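PDB 2P1G: putative xylanase from Bacteroides fragilis, which is of unknown function but may hydrolyse glycosyl bonds, and belongs to an N-acetylmuramoyl-L-alanine amidase-like family. Local coordinates for residues Phe115-Ser120 with Val156-Lys161; Asp162-Asp167 with Thr219-Met224; Pro170-Gly175 with Gly193-Ile198; Asp176-Thr181 with Thr232-Leu237. All coordinates share one frame; numbering follows the deposited sequence.

Interaction 1. Residues Phe115-Ser120 with Val156-Lys161; sequences FKQKLS and VHYLPK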
loop_
_atom_site.group_PDB
_atom_site.type_symbol
_atom_site.label_atom_id
_atom_site.label_comp_id
_atom_site.label_asym_id
_atom_site.label_seq_id
_atom_site.Cartn_x
_atom_site.Cartn_y
_atom_site.Cartn_z
ATOM N N PHE A 115 -4.367 -1.237 20.004
ATOM C CA PHE A 115 -4.564 -2.581 19.462
ATOM C C PHE A 115 -3.441 -2.939 18.516
ATOM O O PHE A 115 -2.886 -2.069 17.857
ATOM C CB PHE A 115 -5.898 -2.698 18.726
ATOM C CG PHE A 115 -7.102 -2.477 19.606
ATOM C CD1 PHE A 115 -7.673 -3.547 20.309
ATOM C CD2 PHE A 115 -7.677 -1.209 19.720
ATOM C CE1 PHE A 115 -8.808 -3.344 21.112
ATOM C CE2 PHE A 115 -8.803 -1.000 20.527
ATOM C CZ PHE A 115 -9.366 -2.063 21.210
ATOM N N LYS A 116 -3.104 -4.222 18.463
ATOM C CA LYS A 116 -1.934 -4.653 17.698
ATOM C C LYS A 116 -2.187 -5.956 16.970
ATOM O O LYS A 116 -3.019 -6.766 17.390
ATOM C CB LYS A 116 -0.722 -4.804 18.620
ATOM C CG LYS A 116 -0.161 -3.484 19.106
ATOM C CD LYS A 116 0.774 -3.687 20.269
ATOM C CE LYS A 116 1.333 -2.337 20.683
ATOM N NZ LYS A 116 2.283 -2.402 21.836
ATOM N N GLN A 117 -1.481 -6.144 15.857
ATOM C CA GLN A 117 -1.474 -7.436 15.172
ATOM C C GLN A 117 -0.035 -7.914 15.044
ATOM O O GLN A 117 0.870 -7.109 14.880
ATOM C CB GLN A 117 -2.089 -7.328 13.781
ATOM C CG GLN A 117 -3.611 -7.117 13.718
ATOM C CD GLN A 117 -4.438 -8.289 14.246
ATOM O OE1 GLN A 117 -4.907 -9.124 13.468
ATOM N NE2 GLN A 117 -4.633 -8.344 15.568
ATOM N N LYS A 118 0.165 -9.226 15.126
ATOM C CA LYS A 118 1.479 -9.823 14.950
ATOM C C LYS A 118 1.577 -10.212 13.497
ATOM O O LYS A 118 0.650 -10.820 12.954
ATOM C CB LYS A 118 1.602 -11.079 15.820
ATOM C CG LYS A 118 2.984 -11.705 15.822
ATOM C CD LYS A 118 3.023 -12.994 16.694
ATOM C CE LYS A 118 3.247 -12.667 18.193
ATOM N NZ LYS A 118 4.710 -12.683 18.570
ATOM N N LEU A 119 2.684 -9.867 12.861
ATOM C CA LEU A 119 2.800 -10.152 11.424
ATOM C C LEU A 119 3.104 -11.616 11.211
ATOM O O LEU A 119 3.839 -12.216 11.997
ATOM C CB LEU A 119 3.874 -9.287 10.768
ATOM C CG LEU A 119 3.756 -7.760 10.892
ATOM C CD1 LEU A 119 4.929 -7.153 10.196
ATOM C CD2 LEU A 119 2.444 -7.197 10.303
ATOM N N SER A 120 2.533 -12.184 10.151
ATOM C CA SER A 120 2.835 -13.553 9.748
ATOM C C SER A 120 2.779 -13.588 8.238
ATOM O O SER A 120 1.693 -13.711 7.657
ATOM C CB SER A 120 1.840 -14.559 10.337
ATOM O OG SER A 120 2.271 -15.895 10.045
ATOM N N VAL A 156 2.598 -4.719 14.832
ATOM C CA VAL A 156 2.269 -3.372 14.375
ATOM C C VAL A 156 0.979 -2.909 15.071
ATOM O O VAL A 156 0.179 -3.740 15.500
ATOM C CB VAL A 156 2.124 -3.299 12.817
ATOM C CG1 VAL A 156 3.492 -3.649 12.105
ATOM C CG2 VAL A 156 1.014 -4.193 12.311
ATOM N N HIS A 157 0.777 -1.601 15.180
ATOM C CA HIS A 157 -0.509 -1.084 15.701
ATOM C C HIS A 157 -1.559 -1.075 14.610
ATOM O O HIS A 157 -1.229 -0.845 13.450
ATOM C CB HIS A 157 -0.336 0.348 16.199
ATOM C CG HIS A 157 0.511 0.473 17.436
ATOM N ND1 HIS A 157 -0.022 0.775 18.675
ATOM C CD2 HIS A 157 1.852 0.399 17.610
ATOM C CE1 HIS A 157 0.957 0.867 19.561
ATOM N NE2 HIS A 157 2.105 0.657 18.937
ATOM N N TYR A 158 -2.824 -1.331 14.960
ATOM C CA TYR A 158 -3.897 -1.168 13.954
ATOM C C TYR A 158 -5.164 -0.782 14.661
ATOM O O TYR A 158 -5.224 -0.829 15.889
ATOM C CB TYR A 158 -4.102 -2.451 13.113
ATOM C CG TYR A 158 -4.991 -3.525 13.764
ATOM C CD1 TYR A 158 -6.096 -4.061 13.083
ATOM C CD2 TYR A 158 -4.729 -4.000 15.056
ATOM C CE1 TYR A 158 -6.921 -5.025 13.677
ATOM C CE2 TYR A 158 -5.555 -4.973 15.649
ATOM C CZ TYR A 158 -6.635 -5.466 14.958
ATOM O OH TYR A 158 -7.431 -6.429 15.563
ATOM N N LEU A 159 -6.170 -0.381 13.897
ATOM C CA LEU A 159 -7.481 -0.126 14.442
ATOM C C LEU A 159 -8.414 -1.242 14.016
ATOM O O LEU A 159 -8.663 -1.391 12.833
ATOM C CB LEU A 159 -8.061 1.185 13.893
ATOM C CG LEU A 159 -9.395 1.636 14.524
ATOM C CD1 LEU A 159 -9.207 2.142 15.986
ATOM C CD2 LEU A 159 -10.011 2.722 13.668
ATOM N N PRO A 160 -8.951 -2.006 14.981
ATOM C CA PRO A 160 -9.920 -3.037 14.661
ATOM C C PRO A 160 -11.144 -2.459 13.962
ATOM O O PRO A 160 -11.620 -1.392 14.340
ATOM C CB PRO A 160 -10.266 -3.632 16.032
ATOM C CG PRO A 160 -9.061 -3.345 16.878
ATOM C CD PRO A 160 -8.667 -1.953 16.423
ATOM N N LYS A 161 -11.648 -3.164 12.949
ATOM C CA LYS A 161 -12.767 -2.646 12.168
ATOM C C LYS A 161 -14.007 -2.373 13.025
ATOM O O LYS A 161 -14.785 -1.479 12.688
ATOM C CB LYS A 161 -13.126 -3.566 11.008
ATOM C CG LYS A 161 -13.609 -4.978 11.399
ATOM C CD LYS A 161 -13.858 -5.788 10.127
ATOM C CE LYS A 161 -14.638 -7.091 10.379
ATOM N NZ LYS A 161 -14.584 -7.891 9.104
#
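Phe115 lays one face of its ring on Pro160, whose CG stands 3.8 Å from the centroid of the Phe115 ring, 24° off the normal, in a CH-pi contact displaced toward the rim. The two side chains cross at about a right angle, and CB of Phe115 also reaches the ring of Tyr158 at CE2. The backbone joins in: Tyr158 N donates to Phe115 O (3.0 Å). Val156 bonds through its backbone. Gln117 N donates to Val156 O (2.9 Å) and Val156 N to Gln117 O (2.9 Å), the hydrogen-bonded pair of a two-stranded antiparallel sheet. Val156 CG2 meets Leu119 CD2 at 3.9 Å, just past the end of strand 116-118. Gln117 sets its CG over the centre of the Tyr158 ring, 3.5 Å from the centroid, while Pro160 N stands over the opposite face. A bend at chi2 (-66°) then turns the Gln117 amide back to its own strand, where NE2 donates to Lys116 O (2.9 Å); this bond fixes the amide 33° from the Tyr158 ring plane. On the face opposite Gln117 and Val156, the Lys116 chain runs beside His157 and places CE over the imidazole, 3.7 Å from its centroid. The polar ends go to Glu155, salt-bridged to Lys116 NZ, and to Ser113 O, which accepts from His157 ND1. Val156 and Tyr158 both touch Arg235 of strand 231-238, and just beyond Tyr158 the chain passes into strand 159-160, which pairs with that strand in the main sheet.

Interaction 2. Residues Asp162-Asp167 with Thr219-Met224; sequences DKLEPD and TALSQM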
loop_
_atom_site.group_PDB
_atom_site.type_symbol
_atom_site.label_atom_id
_atom_site.label_comp_id
_atom_site.label_asym_id
_atom_site.label_seq_id
_atom_site.Cartn_x
_atom_site.Cartn_y
_atom_site.Cartn_z
ATOM N N ASP A 162 -14.193 -3.113 14.121
ATOM C CA ASP A 162 -15.343 -2.794 14.992
ATOM C C ASP A 162 -15.217 -1.443 15.730
ATOM O O ASP A 162 -16.178 -0.976 16.361
ATOM C CB ASP A 162 -15.765 -3.974 15.913
ATOM C CG ASP A 162 -14.774 -4.265 17.033
ATOM O OD1 ASP A 162 -13.680 -3.670 17.067
ATOM O OD2 ASP A 162 -15.091 -5.127 17.902
ATOM N N LYS A 163 -14.056 -0.800 15.613
ATOM C CA LYS A 163 -13.835 0.516 16.227
ATOM C C LYS A 163 -14.013 1.658 15.235
ATOM O O LYS A 163 -13.881 2.838 15.595
ATOM C CB LYS A 163 -12.449 0.588 16.891
ATOM C CG LYS A 163 -12.198 -0.539 17.911
ATOM C CD LYS A 163 -13.285 -0.544 19.001
ATOM C CE LYS A 163 -13.108 -1.710 19.979
ATOM N NZ LYS A 163 -14.247 -1.747 20.947
ATOM N N LEU A 164 -14.327 1.320 13.986
ATOM C CA LEU A 164 -14.439 2.344 12.942
ATOM C C LEU A 164 -15.905 2.535 12.546
ATOM O O LEU A 164 -16.588 1.565 12.251
ATOM C CB LEU A 164 -13.615 1.962 11.697
ATOM C CG LEU A 164 -13.547 3.071 10.620
ATOM C CD1 LEU A 164 -12.749 4.267 11.133
ATOM C CD2 LEU A 164 -12.919 2.549 9.329
ATOM N N GLU A 165 -16.367 3.787 12.553
ATOM C CA GLU A 165 -17.742 4.116 12.204
ATOM C C GLU A 165 -17.801 4.673 10.774
ATOM O O GLU A 165 -16.776 5.085 10.237
ATOM C CB GLU A 165 -18.295 5.181 13.182
ATOM C CG GLU A 165 -18.490 4.692 14.613
ATOM C CD GLU A 165 -19.462 3.541 14.708
ATOM O OE1 GLU A 165 -20.353 3.435 13.841
ATOM O OE2 GLU A 165 -19.351 2.739 15.658
ATOM N N PRO A 166 -19.000 4.687 10.157
ATOM C CA PRO A 166 -19.093 5.242 8.812
ATOM C C PRO A 166 -18.554 6.666 8.685
ATOM O O PRO A 166 -18.053 7.004 7.616
ATOM C CB PRO A 166 -20.592 5.200 8.500
ATOM C CG PRO A 166 -21.150 4.143 9.383
ATOM C CD PRO A 166 -20.294 4.126 10.620
ATOM N N ASP A 167 -18.633 7.465 9.756
ATOM C CA ASP A 167 -18.164 8.854 9.716
ATOM C C ASP A 167 -16.723 9.033 10.193
ATOM O O ASP A 167 -16.297 10.145 10.535
ATOM C CB ASP A 167 -19.136 9.820 10.426
ATOM C CG ASP A 167 -19.505 9.393 11.836
ATOM O OD1 ASP A 167 -19.127 8.280 12.321
ATOM O OD2 ASP A 167 -20.227 10.201 12.473
ATOM N N THR A 219 -19.160 3.034 -1.000
ATOM C CA THR A 219 -19.530 2.556 0.316
ATOM C C THR A 219 -18.505 3.049 1.331
ATOM O O THR A 219 -17.295 2.997 1.058
ATOM C CB THR A 219 -19.616 1.024 0.323
ATOM O OG1 THR A 219 -18.320 0.482 0.097
ATOM C CG2 THR A 219 -20.514 0.531 -0.822
ATOM N N ALA A 220 -18.986 3.529 2.480
ATOM C CA ALA A 220 -18.116 4.003 3.552
ATOM C C ALA A 220 -17.092 2.923 3.897
ATOM O O ALA A 220 -17.386 1.722 3.837
ATOM C CB ALA A 220 -18.932 4.380 4.796
ATOM N N LEU A 221 -15.890 3.349 4.255
ATOM C CA LEU A 221 -14.818 2.406 4.593
ATOM C C LEU A 221 -15.235 1.371 5.647
ATOM O O LEU A 221 -14.923 0.184 5.513
ATOM C CB LEU A 221 -13.565 3.167 5.037
ATOM C CG LEU A 221 -12.360 2.344 5.521
ATOM C CD1 LEU A 221 -11.859 1.432 4.419
ATOM C CD2 LEU A 221 -11.257 3.286 5.960
ATOM N N SER A 222 -15.915 1.815 6.703
ATOM C CA SER A 222 -16.340 0.906 7.761
ATOM C C SER A 222 -17.199 -0.240 7.217
ATOM O O SER A 222 -17.069 -1.382 7.676
ATOM C CB SER A 222 -17.073 1.667 8.876
ATOM O OG SER A 222 -18.251 2.273 8.368
ATOM N N GLN A 223 -18.020 0.052 6.206
ATOM C CA GLN A 223 -18.871 -0.971 5.598
ATOM C C GLN A 223 -18.058 -1.903 4.696
ATOM O O GLN A 223 -18.293 -3.111 4.701
ATOM C CB GLN A 223 -20.035 -0.355 4.826
ATOM C CG GLN A 223 -21.077 -1.393 4.387
ATOM C CD GLN A 223 -22.270 -0.779 3.690
ATOM O OE1 GLN A 223 -23.053 -0.034 4.298
ATOM N NE2 GLN A 223 -22.429 -1.095 2.403
ATOM N N MET A 224 -17.098 -1.351 3.949
ATOM C CA MET A 224 -16.165 -2.171 3.145
ATOM C C MET A 224 -15.488 -3.218 4.040
ATOM O O MET A 224 -15.353 -4.389 3.662
ATOM C CB MET A 224 -15.071 -1.311 2.476
ATOM C CG MET A 224 -15.529 -0.315 1.413
ATOM S SD MET A 224 -14.166 0.737 0.775
ATOM C CE MET A 224 -12.894 -0.492 0.506
HETATM O O HOH W 1 -15.858 4.669 7.369
#
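Leu164 and Leu221 supply the main apolar contact, their side chains crossing at about a right angle with Leu164 CD2 3.8 Å from Leu221 CD2. A second apolar touch is lighter: Pro166 CB lies 4.1 Å from Ala220 CB. Around Ser222 the contact is close van der Waals packing against backbone. Its CB sits 3.4 Å from Leu164 O, and OG, placed between its own backbone N and carbonyl carbon (chi1 62°), abuts the tertiary amide of the proline, 3.1 Å from Pro166 N, an atom with no hydrogen to give. The element packed here is the start of helix 221-226, with Ala220 at the N-cap: Met224 N donates to Ala220 O (3.1 Å), closing the first turn. Amides in a first turn lack a helical acceptor, and that of Ser222 is met by a bridging water, Ser222 N donating to it over 2.9 Å. The same water can donate to Glu165 O, 3.0 Å away, and so spans loop and helix where they do not bond directly. Both segments also reach strand 201-208 by backbone hydrogen bonds, Pro166 and Leu221 each bonding to Leu202.

Interaction 3. Residues Pro170-Gly175 with Gly193-Ile198; sequences PWIKNG and GIAIYI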
loop_
_atom_site.group_PDB
_atom_site.type_symbol
_atom_site.label_atom_id
_atom_site.label_comp_id
_atom_site.label_asym_id
_atom_site.label_seq_id
_atom_site.Cartn_x
_atom_site.Cartn_y
_atom_site.Cartn_z
ATOM N N PRO A 170 -11.910 11.551 14.421
ATOM C CA PRO A 170 -11.297 12.877 14.330
ATOM C C PRO A 170 -9.817 12.795 13.934
ATOM O O PRO A 170 -9.284 13.730 13.333
ATOM C CB PRO A 170 -11.419 13.417 15.760
ATOM C CG PRO A 170 -12.484 12.609 16.395
ATOM C CD PRO A 170 -12.422 11.258 15.771
ATOM N N TRP A 171 -9.172 11.679 14.249
ATOM C CA TRP A 171 -7.741 11.538 13.988
ATOM C C TRP A 171 -7.366 10.896 12.658
ATOM O O TRP A 171 -6.182 10.750 12.343
ATOM C CB TRP A 171 -7.053 10.837 15.155
ATOM C CG TRP A 171 -7.616 9.509 15.588
ATOM C CD1 TRP A 171 -8.516 9.289 16.604
ATOM C CD2 TRP A 171 -7.216 8.206 15.122
ATOM N NE1 TRP A 171 -8.733 7.941 16.761
ATOM C CE2 TRP A 171 -7.941 7.252 15.877
ATOM C CE3 TRP A 171 -6.308 7.752 14.141
ATOM C CZ2 TRP A 171 -7.821 5.872 15.659
ATOM C CZ3 TRP A 171 -6.191 6.362 13.917
ATOM C CH2 TRP A 171 -6.937 5.447 14.682
ATOM N N ILE A 172 -8.372 10.552 11.858
ATOM C CA ILE A 172 -8.149 10.089 10.508
ATOM C C ILE A 172 -8.599 11.223 9.606
ATOM O O ILE A 172 -9.743 11.674 9.675
ATOM C CB ILE A 172 -8.949 8.802 10.191
ATOM C CG1 ILE A 172 -8.551 7.684 11.168
ATOM C CG2 ILE A 172 -8.758 8.385 8.718
ATOM C CD1 ILE A 172 -9.475 6.460 11.122
ATOM N N LYS A 173 -7.679 11.677 8.771
ATOM C CA LYS A 173 -7.867 12.891 7.990
ATOM C C LYS A 173 -7.834 12.611 6.504
ATOM O O LYS A 173 -7.166 11.673 6.050
ATOM C CB LYS A 173 -6.750 13.884 8.346
ATOM C CG LYS A 173 -6.761 14.300 9.831
ATOM C CD LYS A 173 -5.612 15.265 10.152
ATOM C CE LYS A 173 -5.534 15.573 11.644
ATOM N NZ LYS A 173 -4.443 16.586 11.912
ATOM N N ASN A 174 -8.509 13.458 5.729
ATOM C CA ASN A 174 -8.334 13.477 4.277
ATOM C C ASN A 174 -6.866 13.323 3.875
ATOM O O ASN A 174 -6.027 14.046 4.372
ATOM C CB ASN A 174 -8.802 14.825 3.704
ATOM C CG ASN A 174 -10.296 14.859 3.404
ATOM O OD1 ASN A 174 -10.958 13.841 3.390
ATOM N ND2 ASN A 174 -10.821 16.054 3.132
ATOM N N GLY A 175 -6.579 12.422 2.944
ATOM C CA GLY A 175 -5.216 12.285 2.451
ATOM C C GLY A 175 -4.348 11.272 3.178
ATOM O O GLY A 175 -3.240 10.943 2.702
ATOM N N GLY A 193 -5.438 2.398 0.160
ATOM C CA GLY A 193 -6.043 3.511 -0.593
ATOM C C GLY A 193 -5.830 4.788 0.184
ATOM O O GLY A 193 -5.052 4.812 1.155
ATOM N N ILE A 194 -6.529 5.851 -0.223
ATOM C CA ILE A 194 -6.363 7.154 0.410
ATOM C C ILE A 194 -7.703 7.574 1.032
ATOM O O ILE A 194 -8.765 7.476 0.372
ATOM C CB ILE A 194 -5.896 8.204 -0.637
ATOM C CG1 ILE A 194 -4.556 7.784 -1.254
ATOM C CG2 ILE A 194 -5.795 9.604 0.021
ATOM C CD1 ILE A 194 -4.213 8.546 -2.532
ATOM N N ALA A 195 -7.650 8.053 2.275
ATOM C CA ALA A 195 -8.855 8.503 2.986
ATOM C C ALA A 195 -9.432 9.753 2.338
ATOM O O ALA A 195 -8.696 10.673 1.963
ATOM C CB ALA A 195 -8.543 8.773 4.444
ATOM N N ILE A 196 -10.750 9.772 2.221
ATOM C CA ILE A 196 -11.452 10.941 1.699
ATOM C C ILE A 196 -12.816 10.970 2.340
ATOM O O ILE A 196 -13.523 9.961 2.338
ATOM C CB ILE A 196 -11.525 10.995 0.142
ATOM C CG1 ILE A 196 -12.242 12.290 -0.312
ATOM C CG2 ILE A 196 -12.211 9.767 -0.467
ATOM C CD1 ILE A 196 -12.210 12.506 -1.809
ATOM N N TYR A 197 -13.154 12.114 2.931
ATOM C CA TYR A 197 -14.457 12.302 3.533
ATOM C C TYR A 197 -15.412 12.866 2.487
ATOM O O TYR A 197 -15.098 13.870 1.831
ATOM C CB TYR A 197 -14.358 13.227 4.749
ATOM C CG TYR A 197 -13.809 12.548 5.981
ATOM C CD1 TYR A 197 -14.666 11.927 6.902
ATOM C CD2 TYR A 197 -12.442 12.491 6.206
ATOM C CE1 TYR A 197 -14.156 11.291 8.056
ATOM C CE2 TYR A 197 -11.930 11.863 7.328
ATOM C CZ TYR A 197 -12.774 11.252 8.227
ATOM O OH TYR A 197 -12.238 10.649 9.334
ATOM N N ILE A 198 -16.532 12.173 2.313
ATOM C CA ILE A 198 -17.560 12.481 1.309
ATOM C C ILE A 198 -18.876 12.404 2.071
ATOM O O ILE A 198 -19.154 11.383 2.690
ATOM C CB ILE A 198 -17.632 11.395 0.160
ATOM C CG1 ILE A 198 -16.311 11.287 -0.623
ATOM C CG2 ILE A 198 -18.799 11.685 -0.821
ATOM C CD1 ILE A 198 -15.856 12.600 -1.283
HETATM O O HOH W 2 -13.667 16.214 2.517
#
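The Tyr197 ring meets Asn174 and the loop backbone along its edge: Asn174 OD1 lies in the ring plane beside CD2, and Ile172 O approaches near that plane, 3.2 Å from Tyr197 CE2. The second flat group, the Asn174 amide, holds the Tyr197 backbone once directly and once through water. Tyr197 N donates to Asn174 OD1 (2.8 Å) in the plane of the carbonyl. Asn174 ND2 donates to a water 2.9 Å away, and that water donates in turn to Tyr197 O (2.8 Å). Its oxygen and nitrogen are thus given distinct tasks, which would hold the amide against a flip. The indole of Trp171 has Ile172 CG1 over one face and stacks with Tyr112.

Tyr197 CG is anti to the carbonyl carbon (chi1 -77°), and the ring reaches back along the loop until OH donates to Ile172 O (2.7 Å), coming from above the carbonyl plane. A weak bond from Leu169 N adds to the hold on that hydroxyl. Farther along, Gly175 N donates to Ala195 O (2.9 Å) almost straight, at 177°. At the backbone angles of Gly175 (phi 92°) a CB would press on the carbonyl O of Asn174, which calls for glycine, and Gly175 CA packs 3.7 Å from Ile194 CG2. Ala195 CB rests against Lys173 O.

Residues 170-175 belong to the loop that leads into strand 177-182, the antiparallel neighbour of strand 189-198. Leu10 of helix 10-14 touches Asn174, Ile194 and Ile196, while Leu202 of strand 201-208 packs on Ile172, Ala195 and Tyr197.

Interaction 4. Residues Asp176-Thr181 with Thr232-Leu237; sequences DIIALT and TGIRVL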
loop_
_atom_site.group_PDB
_atom_site.type_symbol
_atom_site.label_atom_id
_atom_site.label_comp_id
_atom_site.label_asym_id
_atom_site.label_seq_id
_atom_site.Cartn_x
_atom_site.Cartn_y
_atom_site.Cartn_z
ATOM N N ASP A 176 -4.830 10.754 4.307
ATOM C CA ASP A 176 -4.082 9.691 4.996
ATOM C C ASP A 176 -4.110 8.451 4.106
ATOM O O ASP A 176 -5.066 8.228 3.365
ATOM C CB ASP A 176 -4.690 9.336 6.344
ATOM C CG ASP A 176 -4.480 10.421 7.399
ATOM O OD1 ASP A 176 -3.723 11.397 7.144
ATOM O OD2 ASP A 176 -5.085 10.288 8.489
ATOM N N ILE A 177 -3.055 7.658 4.177
ATOM C CA ILE A 177 -3.041 6.378 3.489
ATOM C C ILE A 177 -3.666 5.369 4.429
ATOM O O ILE A 177 -3.328 5.322 5.632
ATOM C CB ILE A 177 -1.588 5.985 3.112
ATOM C CG1 ILE A 177 -1.073 6.950 2.033
ATOM C CG2 ILE A 177 -1.521 4.533 2.635
ATOM C CD1 ILE A 177 0.428 6.953 1.884
ATOM N N ILE A 178 -4.571 4.556 3.894
ATOM C CA ILE A 178 -5.270 3.564 4.697
ATOM C C ILE A 178 -4.869 2.207 4.172
ATOM O O ILE A 178 -5.092 1.910 2.989
ATOM C CB ILE A 178 -6.812 3.669 4.536
ATOM C CG1 ILE A 178 -7.329 5.063 4.932
ATOM C CG2 ILE A 178 -7.532 2.560 5.353
ATOM C CD1 ILE A 178 -7.016 5.471 6.362
ATOM N N ALA A 179 -4.275 1.396 5.034
ATOM C CA ALA A 179 -4.012 -0.020 4.689
ATOM C C ALA A 179 -5.030 -0.923 5.375
ATOM O O ALA A 179 -5.197 -0.878 6.601
ATOM C CB ALA A 179 -2.584 -0.432 5.093
ATOM N N LEU A 180 -5.699 -1.756 4.584
ATOM C CA LEU A 180 -6.739 -2.643 5.100
ATOM C C LEU A 180 -6.067 -3.955 5.504
ATOM O O LEU A 180 -5.523 -4.677 4.643
ATOM C CB LEU A 180 -7.768 -2.924 4.014
ATOM C CG LEU A 180 -8.604 -1.765 3.462
ATOM C CD1 LEU A 180 -9.858 -2.318 2.824
ATOM C CD2 LEU A 180 -8.977 -0.772 4.503
ATOM N N THR A 181 -6.120 -4.248 6.794
ATOM C CA THR A 181 -5.444 -5.398 7.387
ATOM C C THR A 181 -6.318 -6.625 7.215
ATOM O O THR A 181 -7.544 -6.516 7.144
ATOM C CB THR A 181 -5.082 -5.184 8.897
ATOM O OG1 THR A 181 -6.256 -4.867 9.649
ATOM C CG2 THR A 181 -4.090 -4.040 9.053
ATOM N N THR A 232 -9.743 -7.222 8.904
ATOM C CA THR A 232 -9.761 -7.113 10.349
ATOM C C THR A 232 -9.761 -5.671 10.847
ATOM O O THR A 232 -10.157 -5.419 11.990
ATOM C CB THR A 232 -8.593 -7.874 10.985
ATOM O OG1 THR A 232 -7.354 -7.345 10.496
ATOM C CG2 THR A 232 -8.676 -9.391 10.651
ATOM N N GLY A 233 -9.307 -4.727 10.016
ATOM C CA GLY A 233 -9.083 -3.375 10.528
ATOM C C GLY A 233 -8.281 -2.550 9.554
ATOM O O GLY A 233 -8.223 -2.888 8.352
ATOM N N ILE A 234 -7.704 -1.447 10.039
ATOM C CA ILE A 234 -6.873 -0.613 9.214
ATOM C C ILE A 234 -5.623 -0.123 9.920
ATOM O O ILE A 234 -5.569 -0.068 11.157
ATOM C CB ILE A 234 -7.648 0.626 8.678
ATOM C CG1 ILE A 234 -8.213 1.460 9.826
ATOM C CG2 ILE A 234 -8.771 0.183 7.680
ATOM C CD1 ILE A 234 -8.846 2.863 9.364
ATOM N N ARG A 235 -4.615 0.201 9.125
ATOM C CA ARG A 235 -3.519 1.023 9.602
ATOM C C ARG A 235 -3.651 2.369 8.891
ATOM O O ARG A 235 -4.083 2.433 7.729
ATOM C CB ARG A 235 -2.166 0.379 9.271
ATOM C CG ARG A 235 -1.997 -1.017 9.939
ATOM C CD ARG A 235 -0.585 -1.567 9.637
ATOM N NE ARG A 235 0.498 -0.727 10.166
ATOM C CZ ARG A 235 1.780 -0.982 9.934
ATOM N NH1 ARG A 235 2.106 -2.030 9.175
ATOM N NH2 ARG A 235 2.730 -0.215 10.452
ATOM N N VAL A 236 -3.302 3.431 9.612
ATOM C CA VAL A 236 -3.442 4.808 9.106
ATOM C C VAL A 236 -2.061 5.417 9.082
ATOM O O VAL A 236 -1.371 5.454 10.123
ATOM C CB VAL A 236 -4.375 5.659 10.005
ATOM C CG1 VAL A 236 -4.457 7.134 9.505
ATOM C CG2 VAL A 236 -5.776 4.996 10.112
ATOM N N LEU A 237 -1.648 5.873 7.901
ATOM C CA LEU A 237 -0.365 6.542 7.742
ATOM C C LEU A 237 -0.578 7.916 7.159
ATOM O O LEU A 237 -1.577 8.145 6.467
ATOM C CB LEU A 237 0.553 5.760 6.817
ATOM C CG LEU A 237 0.627 4.238 7.025
ATOM C CD1 LEU A 237 1.450 3.642 5.912
ATOM C CD2 LEU A 237 1.204 3.882 8.413
#
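Ile177-Thr181 and Thr232-Leu237 run antiparallel, 155° apart in direction with axes 4.5 Å from each other, Ile177 with Leu237 and Ala179 with Arg235 forming the hydrogen-bonded pairs. A bond from Thr232 N to Thr181 O (2.9 Å) closes the end of the pairing.

On the face of Ile178, Leu180, Ile234 and Val236, Ile234 is central. Its CG1 stands between its backbone N and carbonyl carbon (chi1 58°), and CG2 is turned toward the partner strand, where it touches Ile178 CG2 at 3.5 Å and Leu180 CD2 at 3.3 Å, the latter tighter than usual carbon contact. Ile178 and Val236 lie side by side, CD1 of Ile178 4.0 Å from CG2 of Val236. Beside them Asp176 OD2 rests 3.4 Å from Val236 CG1; this carboxylate is salt-bridged to Arg238 and also accepts from Lys173 N.

On the face of Ala179 and Arg235, Thr181 meets Thr232 at the strand end; their OG1 atoms share a hydrogen bond of 2.8 Å, between side chains set at about a right angle. Thr181 CG2 packs 3.8 Å from Arg235 CG; the arginine then bends at chi3 (62°) and pairs with Asp107 through NH2.

These are inner strands of the antiparallel sheet: 177-182 has 189-198 as its other neighbour, and 231-238 also pairs with 106-107 and 159-160. Helix 221-226 packs on Ile178, Leu180 and Ile234, and helix 92-101 on Arg235 and Leu237.

Interaction 4, centred about 9 Å from the centre of the chain, touches each of the others. Interaction 1, its centre about 10 Å from that of interaction 4, attaches through Leu159 N to Ile234 O (2.8 Å) and Lys161 N to Thr232 O (2.9 Å). Interaction 3, about 11 Å away between centres, continues the sheet: Ile178 N lies 2.8 Å from Gly193 O. Interaction 2 packs onto it, with Leu221 CD1 3.6 Å from Leu180 CD2. Leu164 links interaction 2 to two others, touching Leu159 of interaction 1 and Ile172 of interaction 3. Segments 156-161, 162-167, 170-175 and 176-181 supply one side of the four contacts in turn.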